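Local coordinates for protein catechol O-methyltransferase (Niastella koreensis, PDB 7CVW) that transfers a methyl group from S-adenosyl-L-methionine to a hydroxyl of catechol-like compounds with the help of a divalent metal, working best with magnesium, without regiospecificity, at residues L64-G69 against L85-Y90; M135-A140 against V163-I168. All coordinates share one frame; numbering follows the deposited sequence.

Contacts 1 and 2 are adjoining parts of one binding site at the carboxyl ends of parallel strands, their centres about 12 Å apart. The two meet directly where the sheet continues from strand 60-64 to strand 133-138: Leu64 N lies 2.8 Å from Phe137 O, a probable hydrogen bond. S-adenosyl-L-homocysteine bridges them, its amino N donating to Gly65 O of contact 1 at 3.0 Å and to Asp139 OD2 of contact 2 at 2.8 Å. Contact 1 then follows the ligand to its ribose, while contact 2 holds the magnesium ion. The side chain of Leu67 in contact 1 is about 8 Å from that ion.

Contact 1: residues L64-G69 against L85-Y90; sequences LGTLAG and LITLEY. With SAH (S-adenosyl-L-homocysteine), chain E.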
ATOM      1  N   LEU A  64      -4.871   9.076  15.161  1.00  8.72           N
ATOM      2  CA  LEU A  64      -4.252   9.219  16.505  1.00  9.07           C
ATOM      3  C   LEU A  64      -2.869   9.798  16.273  1.00  8.89           C
ATOM      4  O   LEU A  64      -2.065   9.135  15.608  1.00  8.84           O
ATOM      5  CB  LEU A  64      -4.131   7.858  17.187  1.00  9.86           C
ATOM      6  CG  LEU A  64      -5.385   7.271  17.807  1.00 12.49           C
ATOM      7  CD1 LEU A  64      -6.569   7.305  16.891  1.00 13.77           C
ATOM      8  CD2 LEU A  64      -5.127   5.843  18.269  1.00 12.25           C
ATOM      9  N   GLY A  65      -2.626  10.979  16.812  1.00  8.60           N
ATOM     10  CA  GLY A  65      -1.323  11.622  16.698  1.00  8.67           C
ATOM     11  C   GLY A  65      -1.325  12.621  15.559  1.00  9.52           C
ATOM     12  O   GLY A  65      -1.066  12.243  14.404  1.00 10.97           O
ATOM     13  N   THR A  66      -1.576  13.885  15.855  1.00  9.88           N
ATOM     14  CA  THR A  66      -1.720  14.937  14.824  1.00  9.07           C
ATOM     15  C   THR A  66      -0.374  15.592  14.487  1.00  8.68           C
ATOM     16  O   THR A  66      -0.119  15.863  13.287  1.00  8.23           O
ATOM     17  CB  THR A  66      -2.705  15.991  15.331  1.00  9.89           C
ATOM     18  OG1 THR A  66      -3.818  15.358  15.962  1.00 10.76           O
ATOM     19  CG2 THR A  66      -3.159  16.914  14.223  1.00  9.99           C
ATOM     20  N   LEU A  67       0.423  15.853  15.508  1.00  8.07           N
ATOM     21  CA  LEU A  67       1.651  16.669  15.343  1.00  7.99           C
ATOM     22  C   LEU A  67       1.241  18.033  14.763  1.00  8.80           C
ATOM     23  O   LEU A  67       0.506  18.703  15.413  1.00  9.76           O
ATOM     24  CB  LEU A  67       2.725  15.941  14.534  1.00  8.16           C
ATOM     25  CG  LEU A  67       4.109  16.588  14.574  1.00  8.00           C
ATOM     26  CD1 LEU A  67       4.712  16.494  15.960  1.00  8.29           C
ATOM     27  CD2 LEU A  67       5.007  15.879  13.581  1.00  8.10           C
ATOM     28  N   ALA A  68       1.732  18.390  13.574  1.00  8.83           N
ATOM     29  CA  ALA A  68       1.393  19.686  12.944  1.00  8.71           C
ATOM     30  C   ALA A  68       0.275  19.508  11.901  1.00  8.50           C
ATOM     31  O   ALA A  68      -0.023  20.456  11.184  1.00  8.24           O
ATOM     32  CB  ALA A  68       2.653  20.271  12.348  1.00  9.52           C
ATOM     33  N   GLY A  69      -0.303  18.316  11.787  1.00  7.82           N
ATOM     34  CA  GLY A  69      -1.423  18.072  10.867  1.00  7.86           C
ATOM     35  C   GLY A  69      -0.976  17.741   9.454  1.00  7.97           C
ATOM     36  O   GLY A  69      -1.824  17.823   8.558  1.00  8.64           O
ATOM     37  N   LEU A  85     -12.847  14.224   9.436  1.00 11.08           N
ATOM     38  CA  LEU A  85     -11.672  13.566  10.039  1.00 10.93           C
ATOM     39  C   LEU A  85     -11.548  14.051  11.483  1.00 10.18           C
ATOM     40  O   LEU A  85     -11.511  15.259  11.743  1.00 12.07           O
ATOM     41  CB  LEU A  85     -10.435  13.882   9.200  1.00 11.00           C
ATOM     42  CG  LEU A  85      -9.172  13.095   9.553  1.00 11.79           C
ATOM     43  CD1 LEU A  85      -8.257  13.005   8.347  1.00 12.03           C
ATOM     44  CD2 LEU A  85      -8.449  13.712  10.727  1.00 12.69           C
ATOM     45  N   ILE A  86     -11.515  13.116  12.409  1.00  9.76           N
ATOM     46  CA  ILE A  86     -11.262  13.409  13.845  1.00  9.78           C
ATOM     47  C   ILE A  86      -9.815  13.006  14.142  1.00  9.13           C
ATOM     48  O   ILE A  86      -9.427  11.906  13.787  1.00  8.64           O
ATOM     49  CB  ILE A  86     -12.267  12.643  14.722  1.00 10.61           C
ATOM     50  CG1 ILE A  86     -13.708  13.053  14.396  1.00 11.73           C
ATOM     51  CG2 ILE A  86     -11.921  12.862  16.176  1.00 11.12           C
ATOM     52  CD1 ILE A  86     -14.760  12.235  15.120  1.00 12.62           C
ATOM     53  N   THR A  87      -9.011  13.910  14.686  1.00  8.53           N
ATOM     54  CA  THR A  87      -7.588  13.602  14.994  1.00  8.62           C
ATOM     55  C   THR A  87      -7.354  13.891  16.467  1.00  8.59           C
ATOM     56  O   THR A  87      -7.876  14.920  16.965  1.00  9.07           O
ATOM     57  CB  THR A  87      -6.671  14.341  14.016  1.00  9.82           C
ATOM     58  OG1 THR A  87      -5.308  13.941  14.240  1.00 10.49           O
ATOM     59  CG2 THR A  87      -6.810  15.840  14.113  1.00 10.66           C
ATOM     60  N   LEU A  88      -6.590  13.030  17.129  1.00  8.65           N
ATOM     61  CA  LEU A  88      -6.359  13.093  18.591  1.00  8.80           C
ATOM     62  C   LEU A  88      -4.913  13.503  18.842  1.00  8.77           C
ATOM     63  O   LEU A  88      -4.001  12.960  18.203  1.00 10.26           O
ATOM     64  CB  LEU A  88      -6.652  11.741  19.225  1.00  9.28           C
ATOM     65  CG  LEU A  88      -7.987  11.099  18.869  1.00 10.51           C
ATOM     66  CD1 LEU A  88      -8.258   9.859  19.718  1.00 10.65           C
ATOM     67  CD2 LEU A  88      -9.136  12.073  18.890  1.00 11.08           C
ATOM     68  N   GLU A  89      -4.716  14.524  19.670  1.00  8.13           N
ATOM     69  CA  GLU A  89      -3.374  15.055  19.958  1.00  8.29           C
ATOM     70  C   GLU A  89      -3.286  15.424  21.433  1.00  8.84           C
ATOM     71  O   GLU A  89      -4.035  16.308  21.869  1.00  9.07           O
ATOM     72  CB  GLU A  89      -3.121  16.272  19.068  1.00  8.32           C
ATOM     73  CG  GLU A  89      -1.816  16.976  19.404  1.00  8.54           C
ATOM     74  CD  GLU A  89      -0.599  16.056  19.357  1.00  8.62           C
ATOM     75  OE1 GLU A  89      -0.381  15.367  18.322  1.00  9.24           O
ATOM     76  OE2 GLU A  89       0.133  16.004  20.364  1.00  9.12           O
ATOM     77  N   TYR A  90      -2.341  14.820  22.152  1.00 10.13           N
ATOM     78  CA  TYR A  90      -2.162  15.003  23.622  1.00 11.63           C
ATOM     79  C   TYR A  90      -1.556  16.371  23.945  1.00 11.01           C
ATOM     80  O   TYR A  90      -1.906  16.932  25.015  1.00 10.41           O
ATOM     81  CB  TYR A  90      -1.290  13.855  24.154  1.00 15.13           C
ATOM     82  CG  TYR A  90      -0.656  13.976  25.516  1.00 18.86           C
ATOM     83  CD1 TYR A  90      -1.421  14.286  26.631  1.00 23.09           C
ATOM     84  CD2 TYR A  90       0.678  13.663  25.711  1.00 23.64           C
ATOM     85  CE1 TYR A  90      -0.862  14.332  27.897  1.00 25.84           C
ATOM     86  CE2 TYR A  90       1.258  13.724  26.960  1.00 24.79           C
ATOM     87  CZ  TYR A  90       0.488  14.063  28.059  1.00 27.16           C
ATOM     88  OH  TYR A  90       1.051  14.107  29.306  1.00 30.11           O
TER
HETATM   89  N   SAH E 303       0.721  11.678  12.125  1.00 20.00           N
HETATM   90  CA  SAH E 303       1.625  12.839  12.249  1.00 20.00           C
HETATM   91  CB  SAH E 303       2.772  12.532  13.224  1.00 20.00           C
HETATM   92  CG  SAH E 303       2.333  12.183  14.607  1.00 20.00           C
HETATM   93  SD  SAH E 303       3.844  12.296  15.649  1.00 20.00           S
HETATM   94  C   SAH E 303       2.158  13.133  10.846  1.00 20.00           C
HETATM   95  O   SAH E 303       2.132  14.248  10.465  1.00 20.00           O
HETATM   96  OXT SAH E 303       2.579  12.201  10.251  1.00 20.00           O
HETATM   97  C5' SAH E 303       3.197  11.639  17.219  1.00 20.00           C
HETATM   98  C4' SAH E 303       2.221  12.589  17.856  1.00 20.00           C
HETATM   99  O4' SAH E 303       1.544  11.849  18.879  1.00 20.00           O
HETATM  100  C3' SAH E 303       2.822  13.821  18.567  1.00 20.00           C
HETATM  101  O3' SAH E 303       2.231  15.035  18.143  1.00 20.00           O
HETATM  102  C2' SAH E 303       2.542  13.566  20.050  1.00 20.00           C
HETATM  103  O2' SAH E 303       2.349  14.732  20.803  1.00 20.00           O
HETATM  104  C1' SAH E 303       1.289  12.718  19.943  1.00 20.00           C
HETATM  105  N9  SAH E 303       0.979  11.941  21.120  1.00 20.00           N
HETATM  106  C8  SAH E 303       1.842  11.448  22.054  1.00 20.00           C
HETATM  107  N7  SAH E 303       1.241  10.815  23.023  1.00 20.00           N
HETATM  108  C5  SAH E 303      -0.101  10.894  22.714  1.00 20.00           C
HETATM  109  C6  SAH E 303      -1.262  10.406  23.346  1.00 20.00           C
HETATM  110  N6  SAH E 303      -1.250   9.745  24.485  1.00 20.00           N
HETATM  111  N1  SAH E 303      -2.437  10.672  22.770  1.00 20.00           N
HETATM  112  C2  SAH E 303      -2.444  11.354  21.626  1.00 20.00           C
HETATM  113  N3  SAH E 303      -1.429  11.872  20.957  1.00 20.00           N
HETATM  114  C4  SAH E 303      -0.269  11.584  21.537  1.00 20.00           C
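In the Rossmann-like fold of class I methyltransferases, the glycine-rich loop after strand 60-64, first along the chain and central in the sheet, meets the end of the next strand, 85-89, and the cofactor binds over the junction. Leu64 pairs in parallel with Leu88, and their side chains run side by side, CD1 of Leu64 4.2 Å from CD1 of Leu88, against helix 118-128. One residue on, Gly65 N donates to Leu88 O at 2.8 Å, the last backbone bond before the chains part. Gly65 has positive phi, and a side chain here would be crowded by O4' of S-adenosyl-L-homocysteine and by the carbonyl oxygen of Leu64.

On the other side, Thr66 and Thr87, both buried, cross at about a right angle and touch hydroxyl to hydroxyl, OG1 to OG1 at 2.7 Å. Thr87 OG1 is also hydrogen-bonded to Glu63, which extends the pair. Thr66 then starts the type II' turn that delivers Gly69 to the N-cap of helix 70-76.

Glu89 ties the loop to the ligand. CG stands anti to the backbone N (chi1 174°) and the chain then bends at chi2 (55°), which brings the carboxylate between the N-H groups of the loop and the ribose. Leu67 N reaches OE1 at 3.0 Å from above the carboxylate plane, 39° out of it, and Thr66 N adds a weak bond to it. The same carboxylate takes the ribose diol, with Asp91 N a second partner of OE2: O3' of the ligand donates to Glu89 OE1 at 2.6 Å, and O2' to Glu89 OE2, also at 2.6 Å.

Contact 2: residues M135-A140 against V163-I168; sequences MIFIDA and VADNVI. With MG (magnesium ion), chain C; SAH (S-adenosyl-L-homocysteine), chain E.
Phe137 and Val163 meet on one side of two neighbouring parallel strands, 135-138 and 163-165, and Ile138 and Ala164 meet on the other. This is the close-packed half of the contact. Val163 N to Ile136 O, Ile138 N to Val163 O and Asp165 N to Ile138 O form a regular parallel ladder. Over it, CD1 of Phe137 rests 3.8 Å from CG1 of Val163, and CE1, the next atom of the ring, lies 3.9 Å from Asp165 CB. On the opposite face Ile138 CB and Ala164 CB are 4.2 Å apart, covered by Tyr145 of helix 145-154.

Past the ladder the strands give way to the magnesium site, where side chains and water share the ion. Asp139 and Asp165 lie side by side, each with CG anti to its backbone N (chi1 -163° for Asp139), their carboxylate planes turned 62° apart. Asp139 OD1, Asp165 OD2 and Asn166 OD1 each bind magnesium at 2.4 Å, and Asp139 OD2 adds a longer bond at 2.7 Å. The metal also draws Asp139 OD1 and Asn166 OD1 to within 2.9 Å of each other, and Lys142 hydrogen-bonds to Asn166 OD1. Asn166 ND2 bonds to Asp213, which fixes the rotation of the amide. Two waters also bind; water 1 is hydrogen-bonded to the carboxylate oxygen OXT of S-adenosyl-L-homocysteine, and water 2 is 3.3 Å from its sulphur SD. Since cation-dependent O-methyltransferases present the catechol hydroxyls to the metal, the water positions are probably where substrate oxygens bind, that of water 2 next to the sulphur that would carry the methyl group.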
ATOM      1  N   MET A 135     -11.520   4.602   7.677  1.00 10.18           N
ATOM      2  CA  MET A 135     -10.046   4.487   7.760  1.00 10.29           C
ATOM      3  C   MET A 135      -9.587   5.052   9.099  1.00  9.35           C
ATOM      4  O   MET A 135     -10.148   6.065   9.553  1.00  9.42           O
ATOM      5  CB  MET A 135      -9.371   5.223   6.611  1.00 10.56           C
ATOM      6  CG  MET A 135      -7.875   5.091   6.620  1.00 10.81           C
ATOM      7  SD  MET A 135      -7.207   5.793   5.103  1.00 13.15           S
ATOM      8  CE  MET A 135      -5.450   5.864   5.433  1.00 12.50           C
ATOM      9  N   ILE A 136      -8.625   4.371   9.722  1.00  8.78           N
ATOM     10  CA  ILE A 136      -8.065   4.772  11.040  1.00  8.66           C
ATOM     11  C   ILE A 136      -6.558   4.757  10.901  1.00  8.40           C
ATOM     12  O   ILE A 136      -6.024   3.712  10.451  1.00  9.54           O
ATOM     13  CB  ILE A 136      -8.564   3.859  12.177  1.00  8.34           C
ATOM     14  CG1 ILE A 136     -10.097   3.827  12.209  1.00  8.65           C
ATOM     15  CG2 ILE A 136      -7.985   4.304  13.509  1.00  8.73           C
ATOM     16  CD1 ILE A 136     -10.696   2.932  13.241  1.00  9.03           C
ATOM     17  N   PHE A 137      -5.909   5.861  11.246  1.00  7.91           N
ATOM     18  CA  PHE A 137      -4.436   5.990  11.204  1.00  7.87           C
ATOM     19  C   PHE A 137      -3.937   6.097  12.633  1.00  8.39           C
ATOM     20  O   PHE A 137      -4.206   7.095  13.297  1.00  9.10           O
ATOM     21  CB  PHE A 137      -4.007   7.160  10.319  1.00  7.87           C
ATOM     22  CG  PHE A 137      -2.517   7.324  10.146  1.00  8.06           C
ATOM     23  CD1 PHE A 137      -1.727   6.236   9.800  1.00  8.35           C
ATOM     24  CD2 PHE A 137      -1.895   8.562  10.291  1.00  8.54           C
ATOM     25  CE1 PHE A 137      -0.361   6.386   9.633  1.00  8.47           C
ATOM     26  CE2 PHE A 137      -0.527   8.698  10.117  1.00  8.54           C
ATOM     27  CZ  PHE A 137       0.233   7.617   9.766  1.00  8.36           C
ATOM     28  N   ILE A 138      -3.245   5.067  13.097  1.00  7.90           N
ATOM     29  CA  ILE A 138      -2.630   5.003  14.447  1.00  8.17           C
ATOM     30  C   ILE A 138      -1.187   5.494  14.346  1.00  7.94           C
ATOM     31  O   ILE A 138      -0.351   4.818  13.715  1.00  7.58           O
ATOM     32  CB  ILE A 138      -2.686   3.587  15.008  1.00  8.29           C
ATOM     33  CG1 ILE A 138      -4.125   3.075  15.049  1.00  8.80           C
ATOM     34  CG2 ILE A 138      -2.013   3.555  16.372  1.00  8.33           C
ATOM     35  CD1 ILE A 138      -4.246   1.660  15.550  1.00  9.35           C
ATOM     36  N   ASP A 139      -0.917   6.658  14.928  1.00  7.74           N
ATOM     37  CA  ASP A 139       0.422   7.277  14.790  1.00  7.93           C
ATOM     38  C   ASP A 139       0.721   8.169  15.987  1.00  8.25           C
ATOM     39  O   ASP A 139       1.362   9.189  15.808  1.00  8.00           O
ATOM     40  CB  ASP A 139       0.540   8.029  13.468  1.00  8.15           C
ATOM     41  CG  ASP A 139       1.990   8.300  13.125  1.00  8.64           C
ATOM     42  OD1 ASP A 139       2.862   7.486  13.601  1.00  9.85           O
ATOM     43  OD2 ASP A 139       2.245   9.323  12.389  1.00  8.72           O
ATOM     44  N   ALA A 140       0.346   7.733  17.183  1.00  8.11           N
ATOM     45  CA  ALA A 140       0.587   8.594  18.361  1.00  8.50           C
ATOM     46  C   ALA A 140       1.774   8.040  19.153  1.00  9.06           C
ATOM     47  O   ALA A 140       2.755   7.763  18.559  1.00  9.93           O
ATOM     48  CB  ALA A 140      -0.662   8.646  19.208  1.00  8.80           C
ATOM     49  N   VAL A 163      -4.379   1.543   9.640  1.00  8.71           N
ATOM     50  CA  VAL A 163      -2.950   1.722   9.291  1.00  8.13           C
ATOM     51  C   VAL A 163      -2.226   2.138  10.562  1.00  8.01           C
ATOM     52  O   VAL A 163      -2.739   3.036  11.261  1.00  8.79           O
ATOM     53  CB  VAL A 163      -2.781   2.792   8.201  1.00  8.39           C
ATOM     54  CG1 VAL A 163      -1.315   2.992   7.854  1.00  8.73           C
ATOM     55  CG2 VAL A 163      -3.589   2.450   6.976  1.00  8.99           C
ATOM     56  N   ALA A 164      -1.098   1.520  10.864  1.00  7.70           N
ATOM     57  CA  ALA A 164      -0.287   1.878  12.044  1.00  7.96           C
ATOM     58  C   ALA A 164       1.122   2.201  11.571  1.00  8.31           C
ATOM     59  O   ALA A 164       1.737   1.335  10.926  1.00  8.76           O
ATOM     60  CB  ALA A 164      -0.269   0.762  13.070  1.00  7.92           C
ATOM     61  N   ASP A 165       1.624   3.399  11.861  1.00  8.34           N
ATOM     62  CA  ASP A 165       2.965   3.810  11.389  1.00  8.21           C
ATOM     63  C   ASP A 165       4.048   3.363  12.378  1.00  8.04           C
ATOM     64  O   ASP A 165       3.762   3.213  13.579  1.00  8.60           O
ATOM     65  CB  ASP A 165       3.023   5.325  11.166  1.00  8.65           C
ATOM     66  CG  ASP A 165       4.197   5.819  10.351  1.00  9.18           C
ATOM     67  OD1 ASP A 165       4.708   5.026   9.543  1.00 10.43           O
ATOM     68  OD2 ASP A 165       4.579   7.016  10.513  1.00  9.63           O
ATOM     69  N   ASN A 166       5.283   3.217  11.879  1.00  8.06           N
ATOM     70  CA  ASN A 166       6.495   3.084  12.740  1.00  8.80           C
ATOM     71  C   ASN A 166       6.508   1.733  13.464  1.00  8.71           C
ATOM     72  O   ASN A 166       6.785   1.680  14.678  1.00  9.17           O
ATOM     73  CB  ASN A 166       6.612   4.228  13.751  1.00  9.40           C
ATOM     74  CG  ASN A 166       6.479   5.599  13.112  1.00 10.23           C
ATOM     75  OD1 ASN A 166       5.552   6.335  13.442  1.00 10.08           O
ATOM     76  ND2 ASN A 166       7.374   5.939  12.195  1.00 11.00           N
ATOM     77  N   VAL A 167       6.284   0.641  12.736  1.00  8.50           N
ATOM     78  CA  VAL A 167       6.215  -0.715  13.353  1.00  8.49           C
ATOM     79  C   VAL A 167       7.466  -1.554  13.038  1.00  9.18           C
ATOM     80  O   VAL A 167       7.458  -2.703  13.479  1.00  8.80           O
ATOM     81  CB  VAL A 167       4.920  -1.444  12.967  1.00  9.51           C
ATOM     82  CG1 VAL A 167       3.693  -0.694  13.476  1.00 10.10           C
ATOM     83  CG2 VAL A 167       4.851  -1.733  11.483  1.00  9.98           C
ATOM     84  N   ILE A 168       8.512  -1.005  12.412  1.00  8.95           N
ATOM     85  CA  ILE A 168       9.763  -1.750  12.064  1.00  9.46           C
ATOM     86  C   ILE A 168      10.997  -1.114  12.722  1.00 10.00           C
ATOM     87  O   ILE A 168      11.887  -1.863  13.148  1.00 10.09           O
ATOM     88  CB  ILE A 168       9.909  -1.892  10.533  1.00  9.86           C
ATOM     89  CG1 ILE A 168       8.829  -2.815   9.959  1.00  9.57           C
ATOM     90  CG2 ILE A 168      11.295  -2.375  10.144  1.00 10.18           C
ATOM     91  CD1 ILE A 168       8.764  -4.201  10.573  1.00  9.34           C
TER
HETATM   92 MG    MG C 301       4.739   8.390  12.450  1.00  2.50          MG
HETATM   93  N   SAH E 303       0.721  11.678  12.125  1.00 20.00           N
HETATM   94  CA  SAH E 303       1.625  12.839  12.249  1.00 20.00           C
HETATM   95  CB  SAH E 303       2.772  12.532  13.224  1.00 20.00           C
HETATM   96  CG  SAH E 303       2.333  12.183  14.607  1.00 20.00           C
HETATM   97  SD  SAH E 303       3.844  12.296  15.649  1.00 20.00           S
HETATM   98  C   SAH E 303       2.158  13.133  10.846  1.00 20.00           C
HETATM   99  O   SAH E 303       2.132  14.248  10.465  1.00 20.00           O
HETATM  100  OXT SAH E 303       2.579  12.201  10.251  1.00 20.00           O
HETATM  101  C5' SAH E 303       3.197  11.639  17.219  1.00 20.00           C
HETATM  102  C4' SAH E 303       2.221  12.589  17.856  1.00 20.00           C
HETATM  103  O4' SAH E 303       1.544  11.849  18.879  1.00 20.00           O
HETATM  104  C3' SAH E 303       2.822  13.821  18.567  1.00 20.00           C
HETATM  105  O3' SAH E 303       2.231  15.035  18.143  1.00 20.00           O
HETATM  106  C2' SAH E 303       2.542  13.566  20.050  1.00 20.00           C
HETATM  107  O2' SAH E 303       2.349  14.732  20.803  1.00 20.00           O
HETATM  108  C1' SAH E 303       1.289  12.718  19.943  1.00 20.00           C
HETATM  109  N9  SAH E 303       0.979  11.941  21.120  1.00 20.00           N
HETATM  110  C8  SAH E 303       1.842  11.448  22.054  1.00 20.00           C
HETATM  111  N7  SAH E 303       1.241  10.815  23.023  1.00 20.00           N
HETATM  112  C5  SAH E 303      -0.101  10.894  22.714  1.00 20.00           C
HETATM  113  C6  SAH E 303      -1.262  10.406  23.346  1.00 20.00           C
HETATM  114  N6  SAH E 303      -1.250   9.745  24.485  1.00 20.00           N
HETATM  115  N1  SAH E 303      -2.437  10.672  22.770  1.00 20.00           N
HETATM  116  C2  SAH E 303      -2.444  11.354  21.626  1.00 20.00           C
HETATM  117  N3  SAH E 303      -1.429  11.872  20.957  1.00 20.00           N
HETATM  118  C4  SAH E 303      -0.269  11.584  21.537  1.00 20.00           C
HETATM  119  O   HOH W   1       4.784  10.358  11.106  1.00 10.03           O
HETATM  120  O   HOH W   2       5.064   9.345  14.737  1.00 11.48           O